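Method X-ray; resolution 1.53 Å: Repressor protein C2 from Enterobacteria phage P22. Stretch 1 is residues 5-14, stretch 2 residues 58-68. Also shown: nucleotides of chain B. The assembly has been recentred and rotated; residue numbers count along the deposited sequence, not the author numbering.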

ATOM      1  N   LEU C   5       3.203  16.078  -5.005  1.00 38.60           N
ATOM      2  CA  LEU C   5       2.545  15.152  -4.072  1.00 36.07           C
ATOM      3  C   LEU C   5       1.902  13.964  -4.776  1.00 34.58           C
ATOM      4  O   LEU C   5       1.548  14.052  -5.955  1.00 33.73           O
ATOM      5  CB  LEU C   5       1.468  15.898  -3.295  1.00 36.55           C
ATOM      6  CG  LEU C   5       1.975  17.065  -2.454  1.00 37.51           C
ATOM      7  CD1 LEU C   5       0.778  17.876  -1.978  1.00 38.54           C
ATOM      8  CD2 LEU C   5       2.802  16.539  -1.269  1.00 39.01           C
ATOM      9  N   MET C   6       1.726  12.852  -4.060  1.00 31.15           N
ATOM     10  CA  MET C   6       1.098  11.680  -4.665  1.00 30.46           C
ATOM     11  C   MET C   6      -0.287  12.044  -5.197  1.00 29.58           C
ATOM     12  O   MET C   6      -0.665  11.608  -6.280  1.00 29.76           O
ATOM     13  CB  MET C   6       0.964  10.530  -3.638  1.00 30.10           C
ATOM     14  CG  MET C   6       0.090   9.368  -4.137  1.00 31.02           C
ATOM     15  SD  MET C   6       0.184   7.858  -3.103  1.00 32.15           S
ATOM     16  CE  MET C   6       0.099   8.606  -1.550  1.00 29.18           C
ATOM     17  N   GLY C   7      -1.035  12.840  -4.435  1.00 28.39           N
ATOM     18  CA  GLY C   7      -2.381  13.225  -4.833  1.00 28.79           C
ATOM     19  C   GLY C   7      -2.443  13.854  -6.215  1.00 30.79           C
ATOM     20  O   GLY C   7      -3.421  13.674  -6.950  1.00 28.31           O
ATOM     21  N   GLU C   8      -1.389  14.594  -6.560  1.00 31.40           N
ATOM     22  CA  GLU C   8      -1.315  15.257  -7.858  1.00 32.91           C
ATOM     23  C   GLU C   8      -1.122  14.229  -8.959  1.00 31.79           C
ATOM     24  O   GLU C   8      -1.692  14.364 -10.051  1.00 32.56           O
ATOM     25  CB  GLU C   8      -0.171  16.287  -7.842  1.00 33.61           C
ATOM     26  CG  GLU C   8      -0.541  17.562  -7.077  1.00 37.67           C
ATOM     27  CD  GLU C   8       0.655  18.468  -6.759  1.00 40.84           C
ATOM     28  OE1 GLU C   8       0.433  19.675  -6.544  1.00 42.99           O
ATOM     29  OE2 GLU C   8       1.803  17.977  -6.704  1.00 43.03           O
ATOM     30  N   ARG C   9      -0.324  13.201  -8.685  1.00 30.63           N
ATOM     31  CA  ARG C   9      -0.097  12.146  -9.659  1.00 30.56           C
ATOM     32  C   ARG C   9      -1.359  11.316  -9.847  1.00 31.42           C
ATOM     33  O   ARG C   9      -1.627  10.801 -10.935  1.00 32.20           O
ATOM     34  CB  ARG C   9       1.062  11.258  -9.218  1.00 31.46           C
ATOM     35  CG  ARG C   9       2.410  11.955  -9.353  1.00 31.89           C
ATOM     36  CD  ARG C   9       3.578  11.025  -9.045  1.00 33.00           C
ATOM     37  NE  ARG C   9       3.747  10.791  -7.611  1.00 33.11           N
ATOM     38  CZ  ARG C   9       4.361  11.623  -6.774  1.00 35.28           C
ATOM     39  NH1 ARG C   9       4.881  12.771  -7.212  1.00 36.10           N
ATOM     40  NH2 ARG C   9       4.469  11.300  -5.485  1.00 35.20           N
ATOM     41  N   ILE C  10      -2.139  11.191  -8.781  1.00 29.59           N
ATOM     42  CA  ILE C  10      -3.382  10.443  -8.851  1.00 28.68           C
ATOM     43  C   ILE C  10      -4.380  11.177  -9.742  1.00 29.38           C
ATOM     44  O   ILE C  10      -4.968  10.567 -10.649  1.00 29.55           O
ATOM     45  CB  ILE C  10      -3.989  10.250  -7.428  1.00 28.24           C
ATOM     46  CG1 ILE C  10      -3.114   9.263  -6.637  1.00 27.65           C
ATOM     47  CG2 ILE C  10      -5.391   9.695  -7.511  1.00 29.06           C
ATOM     48  CD1 ILE C  10      -3.597   9.058  -5.190  1.00 27.03           C
ATOM     49  N   ARG C  11      -4.559  12.475  -9.501  1.00 28.08           N
ATOM     50  CA  ARG C  11      -5.520  13.243 -10.284  1.00 30.03           C
ATOM     51  C   ARG C  11      -5.092  13.300 -11.740  1.00 31.47           C
ATOM     52  O   ARG C  11      -5.904  13.049 -12.620  1.00 30.97           O
ATOM     53  CB  ARG C  11      -5.705  14.654  -9.707  1.00 30.42           C
ATOM     54  CG  ARG C  11      -6.569  15.576 -10.562  1.00 31.09           C
ATOM     55  CD  ARG C  11      -6.940  16.840  -9.813  1.00 33.09           C
ATOM     56  NE  ARG C  11      -7.908  16.551  -8.753  1.00 34.50           N
ATOM     57  CZ  ARG C  11      -8.328  17.432  -7.848  1.00 35.11           C
ATOM     58  NH1 ARG C  11      -7.871  18.678  -7.860  1.00 35.59           N
ATOM     59  NH2 ARG C  11      -9.200  17.055  -6.916  1.00 35.56           N
ATOM     60  N   ALA C  12      -3.823  13.599 -12.005  1.00 31.87           N
ATOM     61  CA  ALA C  12      -3.395  13.671 -13.401  1.00 33.38           C
ATOM     62  C   ALA C  12      -3.644  12.354 -14.126  1.00 34.10           C
ATOM     63  O   ALA C  12      -4.090  12.333 -15.277  1.00 33.66           O
ATOM     64  CB  ALA C  12      -1.934  14.048 -13.494  1.00 33.85           C
ATOM     65  N   ARG C  13      -3.373  11.246 -13.450  1.00 34.21           N
ATOM     66  CA  ARG C  13      -3.560   9.935 -14.048  1.00 35.75           C
ATOM     67  C   ARG C  13      -5.037   9.657 -14.318  1.00 34.83           C
ATOM     68  O   ARG C  13      -5.395   9.057 -15.342  1.00 34.30           O
ATOM     69  CB  ARG C  13      -2.958   8.875 -13.124  1.00 38.13           C
ATOM     70  CG  ARG C  13      -2.400   7.671 -13.822  1.00 43.10           C
ATOM     71  CD  ARG C  13      -1.305   8.080 -14.783  1.00 46.19           C
ATOM     72  NE  ARG C  13      -0.699   6.930 -15.437  1.00 50.33           N
ATOM     73  CZ  ARG C  13      -1.356   6.075 -16.216  1.00 51.51           C
ATOM     74  NH1 ARG C  13      -0.717   5.052 -16.771  1.00 52.29           N
ATOM     75  NH2 ARG C  13      -2.653   6.241 -16.442  1.00 52.87           N
ATOM     76  N   ARG C  14      -5.903  10.094 -13.406  1.00 32.91           N
ATOM     77  CA  ARG C  14      -7.338   9.904 -13.571  1.00 33.31           C
ATOM     78  C   ARG C  14      -7.835  10.723 -14.779  1.00 33.65           C
ATOM     79  O   ARG C  14      -8.621  10.221 -15.582  1.00 33.14           O
ATOM     80  CB  ARG C  14      -8.091  10.340 -12.315  1.00 32.82           C
ATOM     81  CG  ARG C  14      -9.602  10.181 -12.444  1.00 32.77           C
ATOM     82  CD  ARG C  14     -10.325  10.465 -11.141  1.00 33.03           C
ATOM     83  NE  ARG C  14     -10.103  11.822 -10.639  1.00 32.00           N
ATOM     84  CZ  ARG C  14     -10.690  12.909 -11.121  1.00 31.42           C
ATOM     85  NH1 ARG C  14     -11.549  12.806 -12.139  1.00 29.72           N
ATOM     86  NH2 ARG C  14     -10.425  14.096 -10.582  1.00 30.82           N
TER
ATOM     87  P    DT B   4     -12.097  18.066  -5.496  1.00 31.60           P
ATOM     88  OP1  DT B   4     -10.917  18.869  -5.888  1.00 31.08           O
ATOM     89  OP2  DT B   4     -11.915  16.600  -5.268  1.00 30.19           O
ATOM     90  O5'  DT B   4     -12.715  18.762  -4.211  1.00 30.80           O
ATOM     91  C5'  DT B   4     -13.162  20.117  -4.298  1.00 32.52           C
ATOM     92  C4'  DT B   4     -13.824  20.563  -3.017  1.00 32.92           C
ATOM     93  O4'  DT B   4     -15.091  19.898  -2.838  1.00 31.70           O
ATOM     94  C3'  DT B   4     -13.039  20.348  -1.723  1.00 33.59           C
ATOM     95  O3'  DT B   4     -13.191  21.538  -0.953  1.00 36.09           O
ATOM     96  C2'  DT B   4     -13.755  19.178  -1.062  1.00 32.70           C
ATOM     97  C1'  DT B   4     -15.188  19.395  -1.506  1.00 31.77           C
ATOM     98  N1   DT B   4     -16.056  18.207  -1.564  1.00 27.75           N
ATOM     99  C2   DT B   4     -17.289  18.256  -0.931  1.00 26.53           C
ATOM    100  O2   DT B   4     -17.641  19.173  -0.208  1.00 29.26           O
ATOM    101  N3   DT B   4     -18.098  17.180  -1.169  1.00 26.28           N
ATOM    102  C4   DT B   4     -17.802  16.073  -1.935  1.00 25.83           C
ATOM    103  O4   DT B   4     -18.647  15.212  -2.106  1.00 27.70           O
ATOM    104  C5   DT B   4     -16.472  16.043  -2.501  1.00 26.24           C
ATOM    105  C7   DT B   4     -16.050  14.849  -3.291  1.00 27.78           C
ATOM    106  C6   DT B   4     -15.668  17.099  -2.288  1.00 26.73           C
ATOM    107  P    DT B   3     -15.227  14.805 -10.805  1.00 40.83           P
ATOM    108  OP1  DT B   3     -13.976  15.019 -11.567  1.00 41.19           O
ATOM    109  OP2  DT B   3     -15.666  13.434 -10.480  1.00 41.51           O
ATOM    110  O5'  DT B   3     -15.156  15.686  -9.481  1.00 38.71           O
ATOM    111  C5'  DT B   3     -14.801  17.056  -9.580  1.00 35.91           C
ATOM    112  C4'  DT B   3     -14.896  17.754  -8.242  1.00 33.15           C
ATOM    113  O4'  DT B   3     -16.261  17.767  -7.757  1.00 31.21           O
ATOM    114  C3'  DT B   3     -14.031  17.221  -7.091  1.00 32.00           C
ATOM    115  O3'  DT B   3     -13.250  18.313  -6.601  1.00 31.86           O
ATOM    116  C2'  DT B   3     -15.053  16.779  -6.051  1.00 31.05           C
ATOM    117  C1'  DT B   3     -16.223  17.695  -6.341  1.00 31.85           C
ATOM    118  N1   DT B   3     -17.543  17.234  -5.871  1.00 30.78           N
ATOM    119  C2   DT B   3     -18.219  18.002  -4.948  1.00 29.14           C
ATOM    120  O2   DT B   3     -17.771  19.026  -4.472  1.00 31.29           O
ATOM    121  N3   DT B   3     -19.450  17.522  -4.597  1.00 29.16           N
ATOM    122  C4   DT B   3     -20.063  16.378  -5.059  1.00 29.55           C
ATOM    123  O4   DT B   3     -21.195  16.080  -4.650  1.00 33.09           O
ATOM    124  C5   DT B   3     -19.293  15.610  -6.009  1.00 30.57           C
ATOM    125  C7   DT B   3     -19.867  14.335  -6.555  1.00 31.22           C
ATOM    126  C6   DT B   3     -18.086  16.069  -6.362  1.00 29.95           C
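Stretch 2 (58-68) QCSPDYLLKGD

How does stretch 2 lie on stretch 1? After Gln58, which has positive phi, and the extended Cys59 and Ser60, a short helix runs from Pro61 to Lys66 and crosses helix 6-14 at 124° between N-to-C directions, obliquely and nearer antiparallel, with axes 8.0 Å apart at closest. Ser60 caps it: OG accepts from Tyr63 N at 3.0 Å. Gly67, also positive in phi, leaves the helix.

What does Arg9 do at the end of that helix? With chi1 m, chi2 t and chi3 m, its guanidinium reaches carbonyls of the last turn. Arg9 NE and NH2 both donate to Leu64 O, at 2.9 and 3.0 Å; Arg9 NH2 also bonds weakly to Leu65 O at 3.1 Å. Gly67 N lies over one guanidinium face; an ideal CB on Gly67 would sit a tight 3.2 Å from Arg9 NH1. Tyr63, chi1 t, offers its ring face to Arg9 CD, 4.0 Å from the centroid.

Which side chains fill the apolar part? Met6, t at chi1 and chi2 and p at chi3, puts SD 4.1 Å from Leu64 CB and 3.8 Å from Leu65 CD2. Leu64, m then t, carries CD2 to 4.0 Å from Ile10 CG1.

What happens near Gln58? Arg13, chi1 at -148° between wells, brings NH1 within 3.2 Å of Gln58 O, at too poor an angle to hydrogen-bond.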

ATOM      1  N   GLN C  58      -3.440   2.058 -14.001  1.00 34.58           N
ATOM      2  CA  GLN C  58      -2.448   1.448 -14.889  1.00 37.01           C
ATOM      3  C   GLN C  58      -1.005   1.878 -14.639  1.00 37.95           C
ATOM      4  O   GLN C  58      -0.258   2.165 -15.572  1.00 38.28           O
ATOM      5  CB  GLN C  58      -2.839   1.735 -16.347  1.00 38.04           C
ATOM      6  CG  GLN C  58      -4.298   1.430 -16.615  1.00 39.65           C
ATOM      7  CD  GLN C  58      -4.738   1.743 -18.035  1.00 41.66           C
ATOM      8  OE1 GLN C  58      -5.916   1.617 -18.361  1.00 42.25           O
ATOM      9  NE2 GLN C  58      -3.799   2.144 -18.883  1.00 42.47           N
ATOM     10  N   CYS C  59      -0.597   1.910 -13.377  1.00 37.15           N
ATOM     11  CA  CYS C  59       0.763   2.297 -13.066  1.00 36.53           C
ATOM     12  C   CYS C  59       1.227   1.555 -11.821  1.00 36.67           C
ATOM     13  O   CYS C  59       0.476   0.775 -11.243  1.00 37.89           O
ATOM     14  CB  CYS C  59       0.840   3.804 -12.845  1.00 36.41           C
ATOM     15  SG  CYS C  59      -0.149   4.409 -11.441  1.00 37.86           S
ATOM     16  N   SER C  60       2.460   1.788 -11.397  1.00 35.51           N
ATOM     17  CA  SER C  60       2.942   1.094 -10.211  1.00 34.24           C
ATOM     18  C   SER C  60       2.646   1.906  -8.949  1.00 32.63           C
ATOM     19  O   SER C  60       2.475   3.124  -9.003  1.00 31.81           O
ATOM     20  CB  SER C  60       4.452   0.852 -10.304  1.00 33.77           C
ATOM     21  OG  SER C  60       5.159   2.061 -10.093  1.00 34.78           O
ATOM     22  N   PRO C  61       2.564   1.227  -7.799  1.00 32.14           N
ATOM     23  CA  PRO C  61       2.301   1.920  -6.527  1.00 31.92           C
ATOM     24  C   PRO C  61       3.468   2.883  -6.252  1.00 31.72           C
ATOM     25  O   PRO C  61       3.294   3.955  -5.686  1.00 31.42           O
ATOM     26  CB  PRO C  61       2.289   0.784  -5.500  1.00 31.11           C
ATOM     27  CG  PRO C  61       1.924  -0.425  -6.282  1.00 32.74           C
ATOM     28  CD  PRO C  61       2.642  -0.231  -7.607  1.00 31.42           C
ATOM     29  N   ASP C  62       4.670   2.456  -6.631  1.00 32.66           N
ATOM     30  CA  ASP C  62       5.872   3.258  -6.447  1.00 34.22           C
ATOM     31  C   ASP C  62       5.773   4.584  -7.189  1.00 34.30           C
ATOM     32  O   ASP C  62       6.191   5.618  -6.677  1.00 34.33           O
ATOM     33  CB  ASP C  62       7.066   2.478  -6.951  1.00 36.68           C
ATOM     34  CG  ASP C  62       7.151   1.114  -6.317  1.00 39.11           C
ATOM     35  OD1 ASP C  62       7.760   1.032  -5.228  1.00 39.47           O
ATOM     36  OD2 ASP C  62       6.576   0.143  -6.892  1.00 40.45           O
ATOM     37  N   TYR C  63       5.231   4.558  -8.407  1.00 33.53           N
ATOM     38  CA  TYR C  63       5.095   5.801  -9.148  1.00 32.67           C
ATOM     39  C   TYR C  63       4.168   6.756  -8.409  1.00 31.87           C
ATOM     40  O   TYR C  63       4.462   7.937  -8.275  1.00 31.58           O
ATOM     41  CB  TYR C  63       4.560   5.550 -10.568  1.00 33.71           C
ATOM     42  CG  TYR C  63       4.132   6.831 -11.252  1.00 34.89           C
ATOM     43  CD1 TYR C  63       5.075   7.787 -11.664  1.00 34.97           C
ATOM     44  CD2 TYR C  63       2.786   7.133 -11.406  1.00 34.30           C
ATOM     45  CE1 TYR C  63       4.670   9.019 -12.207  1.00 35.79           C
ATOM     46  CE2 TYR C  63       2.374   8.352 -11.940  1.00 34.86           C
ATOM     47  CZ  TYR C  63       3.319   9.289 -12.337  1.00 36.02           C
ATOM     48  OH  TYR C  63       2.903  10.500 -12.844  1.00 36.22           O
ATOM     49  N   LEU C  64       3.029   6.257  -7.934  1.00 30.47           N
ATOM     50  CA  LEU C  64       2.112   7.123  -7.207  1.00 30.04           C
ATOM     51  C   LEU C  64       2.758   7.676  -5.941  1.00 29.51           C
ATOM     52  O   LEU C  64       2.694   8.867  -5.675  1.00 29.76           O
ATOM     53  CB  LEU C  64       0.821   6.368  -6.828  1.00 29.98           C
ATOM     54  CG  LEU C  64      -0.058   5.965  -8.020  1.00 28.81           C
ATOM     55  CD1 LEU C  64      -1.285   5.190  -7.538  1.00 28.82           C
ATOM     56  CD2 LEU C  64      -0.476   7.216  -8.768  1.00 29.65           C
ATOM     57  N   LEU C  65       3.395   6.804  -5.174  1.00 31.32           N
ATOM     58  CA  LEU C  65       4.018   7.219  -3.914  1.00 32.55           C
ATOM     59  C   LEU C  65       5.176   8.209  -4.013  1.00 34.56           C
ATOM     60  O   LEU C  65       5.210   9.202  -3.286  1.00 34.21           O
ATOM     61  CB  LEU C  65       4.509   5.994  -3.150  1.00 31.44           C
ATOM     62  CG  LEU C  65       3.481   5.143  -2.390  1.00 31.25           C
ATOM     63  CD1 LEU C  65       4.159   3.857  -1.871  1.00 31.39           C
ATOM     64  CD2 LEU C  65       2.910   5.964  -1.221  1.00 30.04           C
ATOM     65  N   LYS C  66       6.124   7.943  -4.902  1.00 36.79           N
ATOM     66  CA  LYS C  66       7.293   8.811  -5.004  1.00 40.38           C
ATOM     67  C   LYS C  66       7.561   9.393  -6.388  1.00 41.63           C
ATOM     68  O   LYS C  66       8.392  10.294  -6.535  1.00 41.75           O
ATOM     69  CB  LYS C  66       8.524   8.042  -4.520  1.00 42.11           C
ATOM     70  CG  LYS C  66       8.355   7.486  -3.106  1.00 44.04           C
ATOM     71  CD  LYS C  66       9.517   6.581  -2.712  1.00 46.93           C
ATOM     72  CE  LYS C  66       9.240   5.857  -1.397  1.00 47.41           C
ATOM     73  NZ  LYS C  66       9.010   6.789  -0.254  1.00 48.33           N
ATOM     74  N   GLY C  67       6.856   8.881  -7.391  1.00 42.86           N
ATOM     75  CA  GLY C  67       7.030   9.360  -8.750  1.00 44.47           C
ATOM     76  C   GLY C  67       8.307   8.888  -9.411  1.00 45.69           C
ATOM     77  O   GLY C  67       8.686   7.719  -9.312  1.00 46.02           O
ATOM     78  N   ASP C  68       8.969   9.807 -10.101  0.50 47.01           N
ATOM     79  CA  ASP C  68      10.214   9.503 -10.789  0.50 48.01           C
ATOM     80  C   ASP C  68      11.335  10.365 -10.227  0.50 48.31           C
ATOM     81  O   ASP C  68      12.388   9.793  -9.870  0.50 48.69           O
ATOM     82  CB  ASP C  68      10.064   9.758 -12.289  0.50 48.42           C
ATOM     83  CG  ASP C  68       8.918   8.981 -12.898  0.50 48.98           C
ATOM     84  OD1 ASP C  68       8.854   7.752 -12.686  0.50 49.18           O
ATOM     85  OD2 ASP C  68       8.086   9.596 -13.597  0.50 49.01           O
ATOM     86  OXT ASP C  68      11.147  11.598 -10.154  0.50 48.16           O
TER